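Uncharacterized protein (Staphylococcus aureus subsp. aureus Mu50, PDB 4QXZ) is of unknown function but joins a beta-barrel core resembling type VI secretion system proteins to a pair of helices. Local coordinates at residues 121-135 against 148-162. Sequence-based numbering, arbitrary orientation.
Sequences YTLRQQYAESLLEQL and SFNRMMQSKPKLKDE
Arg124 grips Asp161 end-on with two nitrogens: NH2 donates to OD2 at 2.7 Å and NH1 to OD1 at 2.8 Å. Both carboxylate oxygens use their syn lone pairs, and the guanidinium and carboxylate planes lie only 13° apart, the signature of a bidentate salt bridge. Glu162 OE1 adds a longer ionic contact to Arg124 NH1, 3.4 Å. One face of that guanidinium is covered by Leu159 CD1, 3.4 Å from Arg124 CZ. Lys158, joined to Glu162 by only a long salt bridge (NZ to OE2, 3.9 Å), carries the network to Tyr121: its NZ stands 3.5 Å from the ring centroid, almost straight above the ring face, a cation-pi contact, while Tyr121 OH is hydrogen-bonded to Asp83 of strand 82-88. Tyr127 OH donates to Pro157 O at 2.8 Å, in the carbonyl plane and on a lone pair; the stretched-out Gln134 side chain accepts from Lys160 N through OE1, the N-H coming in tilted from the amide plane.

The bonds of Tyr127 and Gln134 fasten the C-terminal tail to helix 127-137, and those of Arg124 and Tyr121 to the chain leading into it; with helix 142-155 that helix makes the two-helix pair appended to the beta-barrel core. The facing helical segments run roughly antiparallel, at 139°, their axes coming within 10.5 Å at closest approach. Phe149 is a knob in the hole formed by Ala128, Leu131, Leu132 and Leu135; with CG trans to the backbone N (chi1 -178°), its ring reaches across to meet Ala128 O at its edge. Leu131 divides its methyls, CD1 touching Met152 SD and CD2 meeting both Met153 SD and Phe149 CD1. Met153 SD also approaches the Tyr127 ring at its edge, a Met-aromatic contact.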
# COMPACT_ATOMS: atom_id res chain seq x y z
N TYR A 121 -8.64 -4.10 -15.96
CA TYR A 121 -9.08 -5.05 -16.99
C TYR A 121 -8.15 -6.26 -17.14
O TYR A 121 -7.01 -6.25 -16.67
CB TYR A 121 -9.36 -4.35 -18.33
CG TYR A 121 -8.15 -3.92 -19.13
CD1 TYR A 121 -7.53 -4.78 -20.02
CD2 TYR A 121 -7.67 -2.62 -19.03
CE1 TYR A 121 -6.41 -4.37 -20.77
CE2 TYR A 121 -6.57 -2.19 -19.76
CZ TYR A 121 -5.93 -3.06 -20.64
OH TYR A 121 -4.82 -2.60 -21.35
N THR A 122 -8.67 -7.32 -17.76
CA THR A 122 -7.92 -8.54 -17.98
C THR A 122 -7.66 -8.65 -19.44
O THR A 122 -8.50 -8.28 -20.25
CB THR A 122 -8.70 -9.80 -17.61
OG1 THR A 122 -9.46 -9.57 -16.42
CG2 THR A 122 -7.75 -10.97 -17.37
N LEU A 123 -6.50 -9.18 -19.78
CA LEU A 123 -6.17 -9.35 -21.16
C LEU A 123 -7.15 -10.32 -21.77
O LEU A 123 -7.41 -11.38 -21.20
CB LEU A 123 -4.76 -9.89 -21.33
CG LEU A 123 -4.22 -9.73 -22.76
CD1 LEU A 123 -4.13 -8.25 -23.14
CD2 LEU A 123 -2.88 -10.45 -22.87
N ARG A 124 -7.69 -9.96 -22.92
CA ARG A 124 -8.59 -10.85 -23.62
C ARG A 124 -7.94 -12.17 -24.00
O ARG A 124 -6.72 -12.27 -24.12
CB ARG A 124 -9.08 -10.17 -24.88
CG ARG A 124 -7.97 -9.77 -25.83
CD ARG A 124 -8.37 -8.56 -26.65
NE ARG A 124 -8.92 -8.92 -27.95
CZ ARG A 124 -9.42 -8.04 -28.82
NH1 ARG A 124 -9.45 -6.74 -28.53
NH2 ARG A 124 -9.89 -8.46 -29.99
N GLN A 125 -8.78 -13.18 -24.19
CA GLN A 125 -8.38 -14.42 -24.84
C GLN A 125 -7.96 -14.12 -26.28
O GLN A 125 -8.37 -13.10 -26.85
CB GLN A 125 -9.55 -15.41 -24.89
CG GLN A 125 -10.26 -15.69 -23.57
CD GLN A 125 -9.39 -16.45 -22.58
OE1 GLN A 125 -8.25 -16.80 -22.88
NE2 GLN A 125 -9.94 -16.70 -21.40
N GLN A 126 -7.16 -15.00 -26.87
CA GLN A 126 -6.80 -14.86 -28.28
C GLN A 126 -6.12 -13.50 -28.60
O GLN A 126 -6.18 -13.02 -29.73
CB GLN A 126 -8.05 -15.04 -29.17
CG GLN A 126 -8.48 -16.46 -29.46
CD GLN A 126 -8.95 -17.22 -28.23
OE1 GLN A 126 -8.15 -17.83 -27.50
NE2 GLN A 126 -10.25 -17.20 -27.99
N TYR A 127 -5.48 -12.89 -27.61
CA TYR A 127 -4.77 -11.63 -27.85
C TYR A 127 -3.77 -11.75 -29.00
O TYR A 127 -3.73 -10.90 -29.90
CB TYR A 127 -4.06 -11.10 -26.58
CG TYR A 127 -3.44 -9.72 -26.82
CD1 TYR A 127 -4.23 -8.58 -26.81
CD2 TYR A 127 -2.07 -9.57 -27.06
CE1 TYR A 127 -3.69 -7.33 -27.06
CE2 TYR A 127 -1.52 -8.32 -27.30
CZ TYR A 127 -2.34 -7.21 -27.32
OH TYR A 127 -1.82 -5.97 -27.56
N ALA A 128 -2.97 -12.80 -28.97
CA ALA A 128 -1.91 -12.99 -29.96
C ALA A 128 -2.50 -13.03 -31.38
O ALA A 128 -1.94 -12.46 -32.29
CB ALA A 128 -1.11 -14.27 -29.67
N GLU A 129 -3.65 -13.69 -31.52
CA GLU A 129 -4.30 -13.90 -32.81
C GLU A 129 -4.92 -12.59 -33.33
O GLU A 129 -4.79 -12.25 -34.51
CB GLU A 129 -5.39 -14.99 -32.69
CG GLU A 129 -4.89 -16.40 -32.34
CD GLU A 129 -4.72 -16.69 -30.85
OE1 GLU A 129 -4.42 -15.76 -30.05
OE2 GLU A 129 -4.87 -17.87 -30.45
N SER A 130 -5.59 -11.88 -32.44
CA SER A 130 -6.16 -10.59 -32.75
C SER A 130 -5.09 -9.55 -33.05
O SER A 130 -5.26 -8.73 -33.95
CB SER A 130 -6.98 -10.10 -31.57
OG SER A 130 -8.04 -11.00 -31.36
N LEU A 131 -4.01 -9.58 -32.28
CA LEU A 131 -2.89 -8.69 -32.51
C LEU A 131 -2.26 -8.91 -33.88
O LEU A 131 -1.96 -7.96 -34.59
CB LEU A 131 -1.84 -8.90 -31.43
CG LEU A 131 -0.49 -8.24 -31.69
CD1 LEU A 131 -0.61 -6.74 -31.80
CD2 LEU A 131 0.43 -8.63 -30.56
N LEU A 132 -2.06 -10.17 -34.24
CA LEU A 132 -1.57 -10.48 -35.58
C LEU A 132 -2.56 -10.03 -36.66
O LEU A 132 -2.17 -9.50 -37.69
CB LEU A 132 -1.29 -11.98 -35.73
CG LEU A 132 -0.69 -12.41 -37.07
CD1 LEU A 132 0.59 -11.65 -37.37
CD2 LEU A 132 -0.45 -13.93 -37.15
N GLU A 133 -3.84 -10.27 -36.44
CA GLU A 133 -4.84 -9.88 -37.41
C GLU A 133 -4.84 -8.38 -37.66
O GLU A 133 -4.90 -7.93 -38.80
CB GLU A 133 -6.24 -10.33 -36.97
CG GLU A 133 -7.30 -10.07 -38.01
CD GLU A 133 -8.68 -10.34 -37.48
OE1 GLU A 133 -9.19 -11.45 -37.74
OE2 GLU A 133 -9.25 -9.46 -36.81
N GLN A 134 -4.73 -7.59 -36.59
CA GLN A 134 -4.59 -6.15 -36.72
C GLN A 134 -3.35 -5.71 -37.53
O GLN A 134 -3.47 -4.88 -38.42
CB GLN A 134 -4.54 -5.51 -35.35
CG GLN A 134 -4.53 -4.00 -35.43
CD GLN A 134 -4.49 -3.37 -34.07
OE1 GLN A 134 -5.39 -3.55 -33.28
NE2 GLN A 134 -3.43 -2.66 -33.78
N LEU A 135 -2.18 -6.26 -37.19
CA LEU A 135 -0.92 -5.84 -37.83
C LEU A 135 -0.90 -6.16 -39.32
O LEU A 135 -0.39 -5.38 -40.13
CB LEU A 135 0.29 -6.49 -37.12
CG LEU A 135 0.51 -6.00 -35.68
CD1 LEU A 135 1.67 -6.74 -35.04
CD2 LEU A 135 0.75 -4.49 -35.62
N SER A 148 7.19 -5.49 -34.54
CA SER A 148 6.01 -4.98 -33.89
C SER A 148 5.31 -6.05 -33.04
O SER A 148 4.90 -5.80 -31.93
CB SER A 148 5.03 -4.42 -34.93
OG SER A 148 5.44 -3.14 -35.35
N PHE A 149 5.18 -7.25 -33.57
CA PHE A 149 4.48 -8.30 -32.85
C PHE A 149 5.14 -8.60 -31.51
O PHE A 149 4.47 -8.77 -30.51
CB PHE A 149 4.45 -9.58 -33.67
CG PHE A 149 3.70 -10.71 -33.01
CD1 PHE A 149 2.32 -10.74 -33.03
CD2 PHE A 149 4.38 -11.77 -32.42
CE1 PHE A 149 1.62 -11.79 -32.45
CE2 PHE A 149 3.69 -12.82 -31.85
CZ PHE A 149 2.32 -12.83 -31.85
N ASN A 150 6.44 -8.68 -31.51
CA ASN A 150 7.15 -8.96 -30.31
C ASN A 150 7.06 -7.88 -29.27
O ASN A 150 6.94 -8.17 -28.11
CB ASN A 150 8.58 -9.27 -30.63
CG ASN A 150 8.74 -10.50 -31.46
OD1 ASN A 150 7.80 -11.19 -31.76
ND2 ASN A 150 9.94 -10.78 -31.84
N ARG A 151 7.16 -6.63 -29.68
CA ARG A 151 7.02 -5.53 -28.77
C ARG A 151 5.63 -5.42 -28.22
O ARG A 151 5.43 -5.27 -27.06
CB ARG A 151 7.42 -4.24 -29.47
CG ARG A 151 7.41 -3.03 -28.59
CD ARG A 151 7.71 -1.74 -29.31
NE ARG A 151 6.69 -1.41 -30.31
CZ ARG A 151 6.77 -1.57 -31.63
NH1 ARG A 151 7.81 -2.09 -32.23
NH2 ARG A 151 5.74 -1.18 -32.36
N MET A 152 4.66 -5.55 -29.09
CA MET A 152 3.31 -5.51 -28.69
C MET A 152 2.94 -6.71 -27.84
O MET A 152 2.11 -6.59 -27.00
CB MET A 152 2.40 -5.32 -29.87
CG MET A 152 2.67 -4.03 -30.61
SD MET A 152 1.68 -3.68 -32.03
CE MET A 152 2.84 -2.76 -32.78
N MET A 153 3.53 -7.87 -28.07
CA MET A 153 3.18 -8.96 -27.20
C MET A 153 3.56 -8.72 -25.75
O MET A 153 2.91 -9.22 -24.88
CB MET A 153 3.67 -10.31 -27.68
CG MET A 153 2.76 -11.01 -28.68
SD MET A 153 1.13 -11.48 -28.33
CE MET A 153 1.47 -12.85 -27.38
N GLN A 154 4.66 -8.07 -25.49
CA GLN A 154 4.96 -7.67 -24.14
C GLN A 154 4.17 -6.53 -23.51
O GLN A 154 3.73 -6.64 -22.40
CB GLN A 154 6.42 -7.36 -24.04
CG GLN A 154 7.29 -8.57 -24.18
CD GLN A 154 6.92 -9.65 -23.21
OE1 GLN A 154 6.82 -9.43 -22.03
NE2 GLN A 154 6.73 -10.81 -23.71
N SER A 155 4.03 -5.44 -24.22
CA SER A 155 3.36 -4.24 -23.75
C SER A 155 1.86 -4.31 -23.70
O SER A 155 1.24 -3.64 -22.94
CB SER A 155 3.79 -3.02 -24.54
OG SER A 155 3.47 -3.14 -25.90
N LYS A 156 1.33 -5.13 -24.57
CA LYS A 156 -0.11 -5.37 -24.74
C LYS A 156 -1.03 -4.22 -24.98
O LYS A 156 -1.98 -4.09 -24.28
CB LYS A 156 -0.58 -6.13 -23.53
CG LYS A 156 0.15 -7.44 -23.37
CD LYS A 156 0.06 -8.00 -21.96
CE LYS A 156 1.14 -9.04 -21.66
NZ LYS A 156 1.36 -9.23 -20.20
N PRO A 157 -0.76 -3.36 -25.96
CA PRO A 157 -1.66 -2.22 -26.15
C PRO A 157 -3.12 -2.67 -26.36
O PRO A 157 -3.37 -3.80 -26.82
CB PRO A 157 -1.11 -1.53 -27.41
CG PRO A 157 -0.24 -2.54 -28.08
CD PRO A 157 0.26 -3.47 -27.01
N LYS A 158 -4.06 -1.80 -25.99
CA LYS A 158 -5.47 -1.97 -26.40
C LYS A 158 -5.51 -2.05 -27.90
O LYS A 158 -4.82 -1.30 -28.60
CB LYS A 158 -6.39 -0.83 -25.92
CG LYS A 158 -6.82 -0.95 -24.46
CD LYS A 158 -8.30 -0.68 -24.26
CE LYS A 158 -8.80 -1.16 -22.89
NZ LYS A 158 -8.82 -2.65 -22.77
N LEU A 159 -6.33 -2.97 -28.38
CA LEU A 159 -6.43 -3.24 -29.79
C LEU A 159 -7.40 -2.27 -30.46
O LEU A 159 -8.31 -1.74 -29.81
CB LEU A 159 -6.81 -4.71 -30.02
CG LEU A 159 -5.76 -5.74 -29.57
CD1 LEU A 159 -6.22 -7.18 -29.68
CD2 LEU A 159 -4.44 -5.56 -30.30
N LYS A 160 -7.16 -2.03 -31.75
CA LYS A 160 -7.95 -1.09 -32.56
C LYS A 160 -9.45 -1.38 -32.49
O LYS A 160 -10.26 -0.47 -32.51
CB LYS A 160 -7.46 -1.10 -34.02
CG LYS A 160 -7.58 0.24 -34.73
CD LYS A 160 -6.76 0.27 -36.02
CE LYS A 160 -5.32 0.66 -35.75
NZ LYS A 160 -4.51 0.65 -37.00
N ASP A 161 -9.82 -2.65 -32.36
CA ASP A 161 -11.24 -3.00 -32.27
C ASP A 161 -11.91 -2.58 -30.96
O ASP A 161 -13.10 -2.85 -30.76
CB ASP A 161 -11.47 -4.50 -32.54
CG ASP A 161 -10.78 -5.41 -31.54
OD1 ASP A 161 -10.11 -4.92 -30.61
OD2 ASP A 161 -10.91 -6.64 -31.69
N GLU A 162 -11.17 -1.93 -30.07
CA GLU A 162 -11.75 -1.43 -28.83
C GLU A 162 -11.82 0.10 -28.78
O GLU A 162 -12.38 0.63 -27.84
CB GLU A 162 -10.97 -1.95 -27.61
CG GLU A 162 -11.35 -3.38 -27.19
CD GLU A 162 -10.24 -4.14 -26.45
OE1 GLU A 162 -10.58 -5.16 -25.80
OE2 GLU A 162 -9.05 -3.76 -26.51